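Local coordinates for protein aspartate carbamoyltransferase (Leishmania major, PDB 7K46) that probably catalyses the transfer of a carbamoyl group from carbamoyl phosphate to L-aspartate, an early step of de novo pyrimidine biosynthesis, at residues Ala274-Ala279 with Asp300-Ala305; Ala154-Val159 with Cys235-Ala240; Met283-Pro288 with Asp293-Asp298; Tyr193-Ala198 with Pro229-Asp234; Leu150-Glu155 with Ile162-Ile167. All coordinates share one frame; numbering follows the deposited sequence. Where two conformers were deposited one is given.

Interaction 1: residues Ala274-Ala279 with Asp300-Ala305; sequences ARLAHA and DDDPRA
R304 extends its guanidinium group from the loop 300-305 toward the turn L276-A279, and that flat group is the main link to the turn. Its own loop holds it first. D302 takes it side-on in a salt bridge: NE of R304 donates to OD1 of D302 and NH2 to OD2, each over 2.9 Å, nearly straight and close to the guanidinium plane. OD1 turns its anti lone pair to the backbone N of R304 as well, closing an Asx turn, so the carboxylate takes three bonds from R304, two from its guanidinium and one from its backbone N. A bend at chi3 (-68°) lets the arginine fold back to the aspartate while NH1 still faces the turn.

Water carries the polar link across. Water 1 accepts from NH1 of R304 at 2.9 Å and lies within bonding distance of the carbonyls of L276 and A279; water 2 bridges NH2 of R304 and O of L276. Carbon fills in beside them: CB of A279 lies 3.8 Å from NH1 of R304, and CD1 of L276 is 4.0 Å from OD2 of D302.

NH1 of R304 also donates to the carbonyl of K280. The R304 backbone bonds to V285 of strand 284-286, whereas A279 rests on V232 of helix 229-234.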
# COMPACT_ATOMS: atom_id res chain seq x y z
N ALA A 274 21.10 19.04 -30.48
CA ALA A 274 21.51 20.22 -31.25
C ALA A 274 21.66 21.43 -30.34
O ALA A 274 22.61 22.21 -30.48
CB ALA A 274 20.49 20.50 -32.35
N ARG A 275 20.74 21.59 -29.38
CA ARG A 275 20.83 22.72 -28.46
C ARG A 275 22.06 22.62 -27.56
O ARG A 275 22.71 23.63 -27.27
CB ARG A 275 19.57 22.80 -27.61
CG ARG A 275 19.51 24.04 -26.72
CD ARG A 275 18.97 25.23 -27.51
NE ARG A 275 17.55 25.05 -27.79
CZ ARG A 275 16.86 25.80 -28.64
NH1 ARG A 275 17.43 26.77 -29.33
NH2 ARG A 275 15.56 25.56 -28.80
N LEU A 276 22.39 21.42 -27.11
CA LEU A 276 23.53 21.27 -26.21
C LEU A 276 24.87 21.40 -26.90
O LEU A 276 25.90 21.38 -26.22
CB LEU A 276 23.47 19.91 -25.50
CG LEU A 276 22.48 19.78 -24.35
CD1 LEU A 276 22.80 18.52 -23.54
CD2 LEU A 276 22.47 21.01 -23.45
N ALA A 277 24.90 21.53 -28.23
CA ALA A 277 26.16 21.72 -28.94
C ALA A 277 26.87 22.99 -28.47
O ALA A 277 28.11 23.06 -28.52
CB ALA A 277 25.93 21.77 -30.45
N HIS A 278 26.12 23.98 -28.01
CA HIS A 278 26.69 25.24 -27.53
C HIS A 278 26.83 25.30 -26.02
O HIS A 278 27.30 26.31 -25.50
CB HIS A 278 25.84 26.41 -28.02
CG HIS A 278 25.78 26.55 -29.51
ND1 HIS A 278 24.73 26.08 -30.26
CD2 HIS A 278 26.66 27.09 -30.39
CE1 HIS A 278 24.95 26.34 -31.54
NE2 HIS A 278 26.12 26.95 -31.64
N ALA A 279 26.47 24.23 -25.30
CA ALA A 279 26.55 24.24 -23.84
C ALA A 279 27.98 24.03 -23.34
O ALA A 279 28.82 23.43 -24.02
CB ALA A 279 25.63 23.16 -23.25
N ASP A 300 19.40 11.95 -23.35
CA ASP A 300 19.21 11.20 -22.10
C ASP A 300 20.48 10.50 -21.63
O ASP A 300 20.58 10.19 -20.44
CB ASP A 300 18.09 10.17 -22.26
CG ASP A 300 16.70 10.79 -22.24
OD1 ASP A 300 16.61 12.02 -22.00
OD2 ASP A 300 15.72 10.05 -22.45
N ASP A 301 21.43 10.22 -22.52
CA ASP A 301 22.68 9.58 -22.14
C ASP A 301 23.83 10.57 -22.01
O ASP A 301 24.96 10.16 -21.74
CB ASP A 301 23.07 8.50 -23.16
CG ASP A 301 22.09 7.35 -23.20
OD1 ASP A 301 21.54 7.01 -22.13
OD2 ASP A 301 21.88 6.80 -24.30
N ASP A 302 23.58 11.85 -22.24
CA ASP A 302 24.62 12.87 -22.07
C ASP A 302 24.96 13.02 -20.60
O ASP A 302 24.05 13.09 -19.76
CB ASP A 302 24.13 14.20 -22.65
CG ASP A 302 25.23 15.25 -22.75
OD1 ASP A 302 25.75 15.67 -21.70
OD2 ASP A 302 25.58 15.65 -23.89
N PRO A 303 26.24 13.07 -20.23
CA PRO A 303 26.58 13.19 -18.80
C PRO A 303 25.99 14.43 -18.13
O PRO A 303 25.81 14.43 -16.91
CB PRO A 303 28.12 13.24 -18.80
CG PRO A 303 28.51 12.61 -20.09
CD PRO A 303 27.44 12.97 -21.07
N ARG A 304 25.66 15.46 -18.90
CA ARG A 304 25.08 16.66 -18.32
C ARG A 304 23.58 16.54 -18.09
O ARG A 304 22.97 17.46 -17.51
CB ARG A 304 25.39 17.85 -19.23
CG ARG A 304 26.88 18.08 -19.40
CD ARG A 304 27.20 18.98 -20.61
NE ARG A 304 26.91 18.36 -21.90
CZ ARG A 304 27.22 18.89 -23.07
NH1 ARG A 304 27.87 20.04 -23.15
NH2 ARG A 304 26.87 18.26 -24.19
N ALA A 305 22.96 15.45 -18.53
CA ALA A 305 21.52 15.25 -18.33
C ALA A 305 21.32 14.78 -16.89
O ALA A 305 21.55 13.61 -16.58
CB ALA A 305 20.97 14.26 -19.34
O HOH W 1 28.74 21.13 -25.68
O HOH W 2 27.71 18.90 -26.98

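Interaction 2: residues Ala154-Val159 with Cys235-Ala240; sequences AELGAV and CDVLYA
L156 leans on D236 and V237 where the last turn of helix 142-156 meets the start of strand 237-240, part of the parallel, Rossmann-like sheet of the aspartate-binding domain. The touching is done by one methyl. CD1 of L156 lies 3.7 Å from the carbonyl O of D236 and 4.0 Å from CB of the same residue, while CG2 of V237 approaches it to 3.8 Å at a slant. With CG beside the backbone N (chi1 -58°) and the chain extended beyond it, the leucine carries CD1 to the strand. V237 presents CG2 from its position beside its own backbone N, and the contact is purely van der Waals.

One shell out, the partners are fixed more firmly. The carboxylate of D236 turns to polar groups outside the contact: OD1 makes a salt bridge with NZ of K280, and OD2 accepts from the backbone N of A163. V237 is walled in by I152, I164, V284 and M286, and its backbone bonds to A163 and A165 of the adjoining strand. On the helical side E155 is tied through OE2 to R309 and Y313. The helix stops at G157, which leaves helical geometry with a positive phi of 99°, and just before that break the carbonyl O of L156 accepts a hydrogen bond from NZ of K282.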
# COMPACT_ATOMS: atom_id res chain seq x y z
N ALA A 154 25.24 19.19 -5.74
CA ALA A 154 25.94 17.92 -5.87
C ALA A 154 26.55 17.76 -7.26
O ALA A 154 27.65 17.20 -7.40
CB ALA A 154 24.97 16.77 -5.59
N GLU A 155 25.86 18.24 -8.30
CA GLU A 155 26.33 18.06 -9.67
C GLU A 155 27.46 19.03 -10.01
O GLU A 155 28.43 18.65 -10.67
CB GLU A 155 25.17 18.24 -10.65
CG GLU A 155 24.11 17.13 -10.60
CD GLU A 155 24.58 15.83 -11.25
OE1 GLU A 155 25.14 15.87 -12.37
OE2 GLU A 155 24.38 14.76 -10.64
N LEU A 156 27.35 20.30 -9.58
CA LEU A 156 28.33 21.31 -9.97
C LEU A 156 29.33 21.66 -8.87
O LEU A 156 30.37 22.26 -9.17
CB LEU A 156 27.62 22.59 -10.41
CG LEU A 156 26.65 22.44 -11.57
CD1 LEU A 156 25.96 23.77 -11.87
CD2 LEU A 156 27.35 21.87 -12.83
N GLY A 157 29.04 21.34 -7.61
CA GLY A 157 29.91 21.65 -6.50
C GLY A 157 29.50 22.89 -5.72
O GLY A 157 30.00 23.08 -4.60
N ALA A 158 28.61 23.72 -6.27
CA ALA A 158 28.16 24.93 -5.59
C ALA A 158 26.93 25.47 -6.30
O ALA A 158 26.73 25.22 -7.50
CB ALA A 158 29.26 26.01 -5.57
N VAL A 159 26.11 26.21 -5.55
CA VAL A 159 25.00 26.96 -6.12
C VAL A 159 25.33 28.44 -6.25
O VAL A 159 24.99 29.07 -7.25
CB VAL A 159 23.72 26.76 -5.27
CG1 VAL A 159 22.56 27.51 -5.90
CG2 VAL A 159 23.37 25.29 -5.14
N CYS A 235 25.09 29.41 -19.51
CA CYS A 235 24.38 28.83 -18.38
C CYS A 235 25.12 27.65 -17.76
O CYS A 235 25.68 26.80 -18.46
CB CYS A 235 22.98 28.39 -18.80
SG CYS A 235 21.83 29.77 -18.99
N ASP A 236 25.09 27.60 -16.43
CA ASP A 236 25.51 26.43 -15.68
C ASP A 236 24.38 25.45 -15.45
O ASP A 236 24.63 24.25 -15.25
CB ASP A 236 26.09 26.89 -14.34
CG ASP A 236 27.21 27.89 -14.53
OD1 ASP A 236 28.22 27.53 -15.16
OD2 ASP A 236 27.04 29.05 -14.09
N VAL A 237 23.14 25.93 -15.48
CA VAL A 237 21.95 25.09 -15.31
C VAL A 237 20.91 25.54 -16.33
O VAL A 237 20.58 26.73 -16.42
CB VAL A 237 21.36 25.20 -13.89
CG1 VAL A 237 20.08 24.35 -13.75
CG2 VAL A 237 22.40 24.78 -12.85
N LEU A 238 20.40 24.58 -17.11
CA LEU A 238 19.17 24.76 -17.90
C LEU A 238 18.07 23.99 -17.18
O LEU A 238 18.09 22.76 -17.16
CB LEU A 238 19.34 24.24 -19.32
CG LEU A 238 20.42 24.90 -20.17
CD1 LEU A 238 20.46 24.25 -21.56
CD2 LEU A 238 20.14 26.41 -20.26
N TYR A 239 17.12 24.71 -16.59
CA TYR A 239 16.05 24.11 -15.80
C TYR A 239 14.77 24.21 -16.63
O TYR A 239 14.18 25.28 -16.74
CB TYR A 239 15.92 24.79 -14.43
CG TYR A 239 14.96 24.13 -13.45
CD1 TYR A 239 13.59 24.37 -13.52
CD2 TYR A 239 15.42 23.30 -12.44
CE1 TYR A 239 12.70 23.78 -12.62
CE2 TYR A 239 14.54 22.70 -11.53
CZ TYR A 239 13.19 22.94 -11.63
OH TYR A 239 12.33 22.37 -10.74
N ALA A 240 14.36 23.09 -17.21
CA ALA A 240 13.21 23.04 -18.10
C ALA A 240 11.95 22.59 -17.35
O ALA A 240 12.01 21.84 -16.37
CB ALA A 240 13.48 22.09 -19.27

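Interaction 3: residues Met283-Pro288 with Asp293-Asp298; sequences MVVMHP and DELSTD
The His-Pro-Leu-Pro sequence characteristic of aspartate transcarbamoylases begins at H287, just beyond strand 284-286, and this contact ties that histidine to the chain that follows. NE2 of H287 donates to OE2 of E294 over 2.8 Å with an N-H...O angle of 161°. OE2 lies at the edge of the imidazole, near its plane, and is met on its anti side, with the carboxylate turned 39° from the ring. At the far side of the ring ND1 of H287 bonds to the backbone N of L289, so both nitrogens are engaged and the ring's rotation is fixed. E294 reaches it by curling: CG sits between backbone N and carbonyl carbon (chi1 69°), the chain bends again at chi2, and OE1 bonds to the N of V292.

Next to the polar pair, L295 slides past V285 and H287. In the conformer described, CD1 of L295 lies 3.7 Å from CG1 of V285, and CD2 is 3.8 Å from CB of H287; a second conformer makes these two contacts less certain.

The arrangement belongs to the His-Pro-Leu-Pro loop after the last strand of the sheet, which in relatives helps form the active site; the bond to E294 probably helps to hold its first residue in place.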
# COMPACT_ATOMS: atom_id res chain seq x y z
N MET A 283 28.03 21.72 -16.99
CA MET A 283 26.70 22.25 -16.73
C MET A 283 25.75 21.06 -16.58
O MET A 283 26.12 19.92 -16.84
CB MET A 283 26.25 23.22 -17.85
CG MET A 283 26.19 22.62 -19.26
SD MET A 283 24.68 21.64 -19.57
CE MET A 283 23.45 22.93 -19.68
N VAL A 284 24.52 21.34 -16.14
CA VAL A 284 23.50 20.30 -16.08
C VAL A 284 22.19 20.80 -16.66
O VAL A 284 21.86 22.00 -16.61
CB VAL A 284 23.26 19.76 -14.65
CG1 VAL A 284 24.49 19.00 -14.15
CG2 VAL A 284 22.87 20.89 -13.70
N VAL A 285 21.44 19.86 -17.23
CA VAL A 285 20.05 20.04 -17.61
C VAL A 285 19.20 19.39 -16.53
O VAL A 285 19.44 18.24 -16.15
CB VAL A 285 19.77 19.42 -18.99
CG1 VAL A 285 18.28 19.46 -19.30
CG2 VAL A 285 20.59 20.13 -20.08
N MET A 286 18.21 20.12 -16.04
CA MET A 286 17.32 19.62 -15.00
C MET A 286 15.87 19.82 -15.44
O MET A 286 15.57 20.62 -16.34
CB MET A 286 17.59 20.33 -13.66
CG MET A 286 18.99 20.06 -13.10
SD MET A 286 19.40 21.12 -11.69
CE MET A 286 18.07 20.74 -10.54
N HIS A 287 14.98 19.10 -14.78
CA HIS A 287 13.55 19.12 -15.10
C HIS A 287 12.86 18.43 -13.94
O HIS A 287 13.25 17.31 -13.59
CB HIS A 287 13.28 18.40 -16.42
CG HIS A 287 11.90 18.59 -16.97
ND1 HIS A 287 10.76 18.43 -16.20
CD2 HIS A 287 11.47 18.91 -18.21
CE1 HIS A 287 9.69 18.64 -16.95
NE2 HIS A 287 10.10 18.93 -18.18
N PRO A 288 11.87 19.05 -13.31
CA PRO A 288 11.22 18.41 -12.15
C PRO A 288 10.45 17.14 -12.51
O PRO A 288 10.25 16.30 -11.62
CB PRO A 288 10.29 19.50 -11.60
CG PRO A 288 10.00 20.39 -12.82
CD PRO A 288 11.30 20.38 -13.60
N ASP A 293 7.66 16.60 -24.72
CA ASP A 293 8.63 16.68 -25.81
C ASP A 293 9.63 17.82 -25.64
O ASP A 293 10.51 17.97 -26.50
CB ASP A 293 7.89 16.84 -27.14
CG ASP A 293 6.71 17.82 -27.07
OD1 ASP A 293 6.59 18.57 -26.07
OD2 ASP A 293 5.90 17.83 -28.02
N GLU A 294 9.52 18.62 -24.58
CA GLU A 294 10.37 19.80 -24.41
C GLU A 294 11.79 19.44 -24.03
O GLU A 294 12.66 20.32 -23.98
CB GLU A 294 9.76 20.73 -23.35
CG GLU A 294 9.80 20.19 -21.92
CD GLU A 294 8.65 19.24 -21.60
OE1 GLU A 294 7.92 18.81 -22.53
OE2 GLU A 294 8.47 18.92 -20.40
N LEU A 295 12.04 18.16 -23.75
CA LEU A 295 13.36 17.66 -23.41
C LEU A 295 13.55 16.36 -24.19
O LEU A 295 12.92 15.35 -23.87
CB LEU A 295 13.45 17.43 -21.90
CG LEU A 295 14.70 16.91 -21.21
CD1 LEU A 295 15.87 17.78 -21.54
CD2 LEU A 295 14.43 16.93 -19.70
N SER A 296 14.37 16.40 -25.24
CA SER A 296 14.47 15.25 -26.14
C SER A 296 15.15 14.06 -25.46
O SER A 296 16.05 14.22 -24.63
CB SER A 296 15.23 15.62 -27.41
OG SER A 296 15.41 14.47 -28.23
N THR A 297 14.71 12.86 -25.83
CA THR A 297 15.43 11.67 -25.40
C THR A 297 16.83 11.59 -26.00
O THR A 297 17.64 10.78 -25.52
CB THR A 297 14.67 10.40 -25.76
OG1 THR A 297 14.50 10.35 -27.18
CG2 THR A 297 13.30 10.38 -25.09
N ASP A 298 17.15 12.40 -27.01
CA ASP A 298 18.46 12.27 -27.63
C ASP A 298 19.58 12.89 -26.80
O ASP A 298 20.74 12.83 -27.22
CB ASP A 298 18.45 12.82 -29.07
CG ASP A 298 18.38 14.35 -29.16
OD1 ASP A 298 18.39 15.05 -28.14
OD2 ASP A 298 18.33 14.85 -30.32

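Interaction 4: residues Tyr193-Ala198 with Pro229-Asp234; sequences YLIAPA and PEIVAD
Y193 meets I231 with a ring face and D234 with its hydroxyl, both on the helix 229-234. The axis of the short strand 193-195 passes 11.1 Å from that of the helix, the two running at 133° to one another, so the strand residues have room to insert whole side chains between the backbones.

Y193, the first residue of the segment, does most of the work. CG2 of I231 stands over one face of its ring, 3.9 Å from the ring centroid and 14° off the normal, a CH-pi contact; CG1 of I231 lies beyond the ring's rim, 3.8 Å from CE1 of Y193. With CG beside the backbone N (chi1 -67°), the ring projects to the helix, and its hydroxyl donates to OD2 of D234 over 2.6 Å. That oxygen is met on the anti side and out of the carboxylate plane, the carboxylate standing almost perpendicular to the ring. OD2 of D234 also forms a salt bridge with R190, and the tyrosine oxygen accepts from NZ of K191; this charged neighbourhood would favour an ionised carboxylate.

Two residues on, I195 again points to the helix. CD1 of I195 and CD1 of I231 meet tip to tip at 4.0 Å, and L269 of helix 262-269 covers I195 as well.

The strand lies within the parallel sheet, bonded to the strand 163-167 and the strand 220-224, and the helix lies in the connection between strands 220-224 and 237-240. Such a beta-alpha-beta crossover, its helix packed on a parallel sheet, is a building unit of Rossmann-like and other alpha/beta folds.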
# COMPACT_ATOMS: atom_id res chain seq x y z
N TYR A 193 18.30 33.59 -16.26
CA TYR A 193 17.59 33.78 -17.52
C TYR A 193 16.16 33.28 -17.35
O TYR A 193 15.95 32.16 -16.86
CB TYR A 193 18.27 33.02 -18.66
CG TYR A 193 19.64 33.54 -19.04
CD1 TYR A 193 19.77 34.58 -19.96
CD2 TYR A 193 20.80 32.99 -18.50
CE1 TYR A 193 21.02 35.08 -20.32
CE2 TYR A 193 22.06 33.48 -18.86
CZ TYR A 193 22.16 34.52 -19.77
OH TYR A 193 23.40 35.02 -20.13
N LEU A 194 15.18 34.10 -17.74
CA LEU A 194 13.76 33.74 -17.69
C LEU A 194 13.28 33.56 -19.12
O LEU A 194 13.03 34.54 -19.83
CB LEU A 194 12.96 34.82 -16.97
CG LEU A 194 13.40 35.13 -15.53
CD1 LEU A 194 12.66 36.37 -15.00
CD2 LEU A 194 13.15 33.92 -14.64
N ILE A 195 13.16 32.30 -19.55
CA ILE A 195 12.88 31.95 -20.95
C ILE A 195 11.43 31.47 -21.03
O ILE A 195 11.11 30.39 -20.52
CB ILE A 195 13.83 30.87 -21.47
CG1 ILE A 195 15.30 31.21 -21.16
CG2 ILE A 195 13.59 30.63 -22.97
CD1 ILE A 195 15.80 32.48 -21.84
N ALA A 196 10.58 32.24 -21.69
CA ALA A 196 9.16 31.90 -21.75
C ALA A 196 8.58 32.44 -23.04
O ALA A 196 8.99 33.51 -23.50
CB ALA A 196 8.40 32.47 -20.55
N PRO A 197 7.61 31.74 -23.63
CA PRO A 197 6.94 32.28 -24.81
C PRO A 197 6.25 33.61 -24.51
O PRO A 197 5.92 33.92 -23.36
CB PRO A 197 5.91 31.20 -25.18
CG PRO A 197 6.33 29.96 -24.45
CD PRO A 197 7.08 30.42 -23.22
N ALA A 198 6.03 34.39 -25.57
CA ALA A 198 5.34 35.67 -25.45
C ALA A 198 4.02 35.52 -24.69
O ALA A 198 3.19 34.68 -25.04
CB ALA A 198 5.08 36.26 -26.84
N PRO A 229 22.15 30.27 -28.85
CA PRO A 229 23.47 29.74 -28.52
C PRO A 229 24.19 30.55 -27.46
O PRO A 229 24.91 29.97 -26.63
CB PRO A 229 24.21 29.78 -29.87
CG PRO A 229 23.14 29.70 -30.88
CD PRO A 229 22.00 30.50 -30.30
N GLU A 230 24.00 31.87 -27.45
CA GLU A 230 24.68 32.72 -26.47
C GLU A 230 24.15 32.47 -25.07
O GLU A 230 24.93 32.38 -24.11
CB GLU A 230 24.53 34.19 -26.86
CG GLU A 230 25.26 34.58 -28.14
CD GLU A 230 24.59 34.06 -29.41
OE1 GLU A 230 23.36 33.84 -29.42
OE2 GLU A 230 25.31 33.88 -30.42
N ILE A 231 22.83 32.36 -24.92
CA ILE A 231 22.27 32.08 -23.59
C ILE A 231 22.70 30.70 -23.11
O ILE A 231 23.12 30.52 -21.96
CB ILE A 231 20.74 32.21 -23.62
CG1 ILE A 231 20.32 33.67 -23.82
CG2 ILE A 231 20.14 31.64 -22.33
CD1 ILE A 231 18.83 33.86 -24.06
N VAL A 232 22.58 29.70 -23.99
CA VAL A 232 22.95 28.32 -23.64
C VAL A 232 24.41 28.26 -23.18
O VAL A 232 24.74 27.67 -22.15
CB VAL A 232 22.69 27.38 -24.83
CG1 VAL A 232 23.32 26.01 -24.59
CG2 VAL A 232 21.18 27.26 -25.08
N ALA A 233 25.30 28.91 -23.94
CA ALA A 233 26.73 28.87 -23.64
C ALA A 233 27.05 29.49 -22.29
O ALA A 233 28.07 29.14 -21.67
CB ALA A 233 27.52 29.59 -24.74
N ASP A 234 26.22 30.42 -21.82
CA ASP A 234 26.47 31.14 -20.58
C ASP A 234 25.94 30.42 -19.34
O ASP A 234 26.32 30.78 -18.22
CB ASP A 234 25.86 32.54 -20.67
CG ASP A 234 26.35 33.47 -19.56
OD1 ASP A 234 27.57 33.51 -19.30
OD2 ASP A 234 25.51 34.18 -18.96

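Interaction 5: residues Leu150-Glu155 with Ile162-Ile167; sequences LTIHAE and IAIALI
The helical segment 150-155 runs past the entry to strand 163-167, with the CA atoms of I152 and I162, the nearest pair, 9.2 Å apart. Regular i to i+4 bonds keep the helix in shape, among them N of A154 to O of L150 at 2.8 Å. A gap of that width is too great for backbone contact and is bridged wholly by branched side chains.

I152 does so with both of its branches. CG2 of I152 touches CD1 of I162 at 4.0 Å, the two side chains crossing at about a right angle, while CD1 of I152 comes within 4.3 Å of CD1 of I164, farther into the strand. The split follows from the torsion: CG1 sits beside the backbone N (chi1 -63°) and leaves CG2 to lie anti to it. I162 holds CG1 between its backbone N and carbonyl carbon (chi1 67°), the crowded position, from which its CD1 can approach the helix.

The helix is also covered by other elements, with L150 against helix 23-41 and T151 against Q310 and Y313 of helix 309-326. This is consistent with a helix linking the carbamoyl phosphate and aspartate domains, as in relatives. Since all the touching atoms are methyl carbons, this helix-to-sheet contact rests on shape and burial and has no directional bond to set its geometry.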
# COMPACT_ATOMS: atom_id res chain seq x y z
N LEU A 150 19.78 20.78 -3.96
CA LEU A 150 20.74 19.70 -3.73
C LEU A 150 21.33 19.19 -5.04
O LEU A 150 22.55 18.94 -5.13
CB LEU A 150 20.07 18.55 -2.98
CG LEU A 150 20.90 17.26 -2.83
CD1 LEU A 150 22.24 17.52 -2.11
CD2 LEU A 150 20.08 16.23 -2.08
N THR A 151 20.50 19.02 -6.07
CA THR A 151 20.98 18.52 -7.35
C THR A 151 22.03 19.45 -7.93
O THR A 151 23.10 19.01 -8.37
CB THR A 151 19.81 18.36 -8.33
OG1 THR A 151 18.85 17.44 -7.79
CG2 THR A 151 20.31 17.81 -9.68
N ILE A 152 21.76 20.76 -7.93
CA ILE A 152 22.74 21.71 -8.45
C ILE A 152 24.03 21.60 -7.65
O ILE A 152 25.12 21.45 -8.22
CB ILE A 152 22.18 23.14 -8.41
CG1 ILE A 152 20.95 23.26 -9.32
CG2 ILE A 152 23.25 24.15 -8.83
CD1 ILE A 152 20.19 24.56 -9.14
N HIS A 153 23.92 21.63 -6.32
CA HIS A 153 25.12 21.61 -5.48
C HIS A 153 25.92 20.33 -5.69
O HIS A 153 27.16 20.37 -5.78
CB HIS A 153 24.74 21.75 -4.01
CG HIS A 153 25.92 21.72 -3.09
ND1 HIS A 153 26.56 22.87 -2.68
CD2 HIS A 153 26.60 20.69 -2.54
CE1 HIS A 153 27.58 22.54 -1.90
NE2 HIS A 153 27.62 21.22 -1.80
N ALA A 154 25.24 19.19 -5.74
CA ALA A 154 25.94 17.92 -5.87
C ALA A 154 26.55 17.76 -7.26
O ALA A 154 27.65 17.20 -7.40
CB ALA A 154 24.97 16.77 -5.59
N GLU A 155 25.86 18.24 -8.30
CA GLU A 155 26.33 18.06 -9.67
C GLU A 155 27.46 19.03 -10.01
O GLU A 155 28.43 18.65 -10.67
CB GLU A 155 25.17 18.24 -10.65
CG GLU A 155 24.11 17.13 -10.60
CD GLU A 155 24.58 15.83 -11.25
OE1 GLU A 155 25.14 15.87 -12.37
OE2 GLU A 155 24.38 14.76 -10.64
N ILE A 162 26.17 30.64 -9.90
CA ILE A 162 25.69 30.03 -11.14
C ILE A 162 24.89 31.02 -11.96
O ILE A 162 24.29 31.97 -11.45
CB ILE A 162 24.85 28.76 -10.87
CG1 ILE A 162 23.54 29.11 -10.16
CG2 ILE A 162 25.66 27.70 -10.12
CD1 ILE A 162 22.56 27.92 -10.06
N ALA A 163 24.86 30.75 -13.27
CA ALA A 163 23.84 31.27 -14.17
C ALA A 163 22.87 30.14 -14.47
O ALA A 163 23.29 29.05 -14.88
CB ALA A 163 24.45 31.80 -15.47
N ILE A 164 21.58 30.40 -14.30
CA ILE A 164 20.54 29.38 -14.45
C ILE A 164 19.45 29.94 -15.34
O ILE A 164 19.07 31.11 -15.21
CB ILE A 164 19.98 28.93 -13.09
CG1 ILE A 164 18.82 27.93 -13.27
CG2 ILE A 164 19.54 30.13 -12.25
CD1 ILE A 164 18.39 27.26 -11.97
N ALA A 165 18.95 29.11 -16.26
CA ALA A 165 17.80 29.47 -17.08
C ALA A 165 16.58 28.71 -16.57
O ALA A 165 16.64 27.48 -16.41
CB ALA A 165 18.04 29.14 -18.56
N LEU A 166 15.51 29.44 -16.27
CA LEU A 166 14.22 28.84 -15.94
C LEU A 166 13.37 28.93 -17.20
O LEU A 166 13.18 30.02 -17.75
CB LEU A 166 13.55 29.57 -14.76
CG LEU A 166 14.42 29.74 -13.52
CD1 LEU A 166 13.76 30.64 -12.48
CD2 LEU A 166 14.81 28.38 -12.88
N ILE A 167 12.93 27.78 -17.70
CA ILE A 167 12.41 27.67 -19.06
C ILE A 167 11.02 27.05 -19.01
O ILE A 167 10.88 25.92 -18.52
CB ILE A 167 13.33 26.80 -19.94
CG1 ILE A 167 14.76 27.34 -19.94
CG2 ILE A 167 12.75 26.67 -21.37
CD1 ILE A 167 15.77 26.30 -20.35

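Four of the contacts reach one five-stranded parallel sheet. Interactions 2 and 5 lean on it from helix 142-156, share A154 and E155, and lie only about 3 Å apart between centres; both are van der Waals contacts between mainly apolar groups. Interaction 4 packs helix 229-234 against the sheet and mixes an aromatic face with a charged network. Interaction 3 starts from strand 284-286, bonded to strand 237-240 of interaction 2, and adds a His-carboxylate pair. Interaction 1, about 22 Å from the chain centre, closes around interaction 3 and touches it through the backbone of R304 and V285. Farthest out and only partly buried, it relies on water; interaction 2 is also partly buried, whereas 3, 4 and 5 are buried.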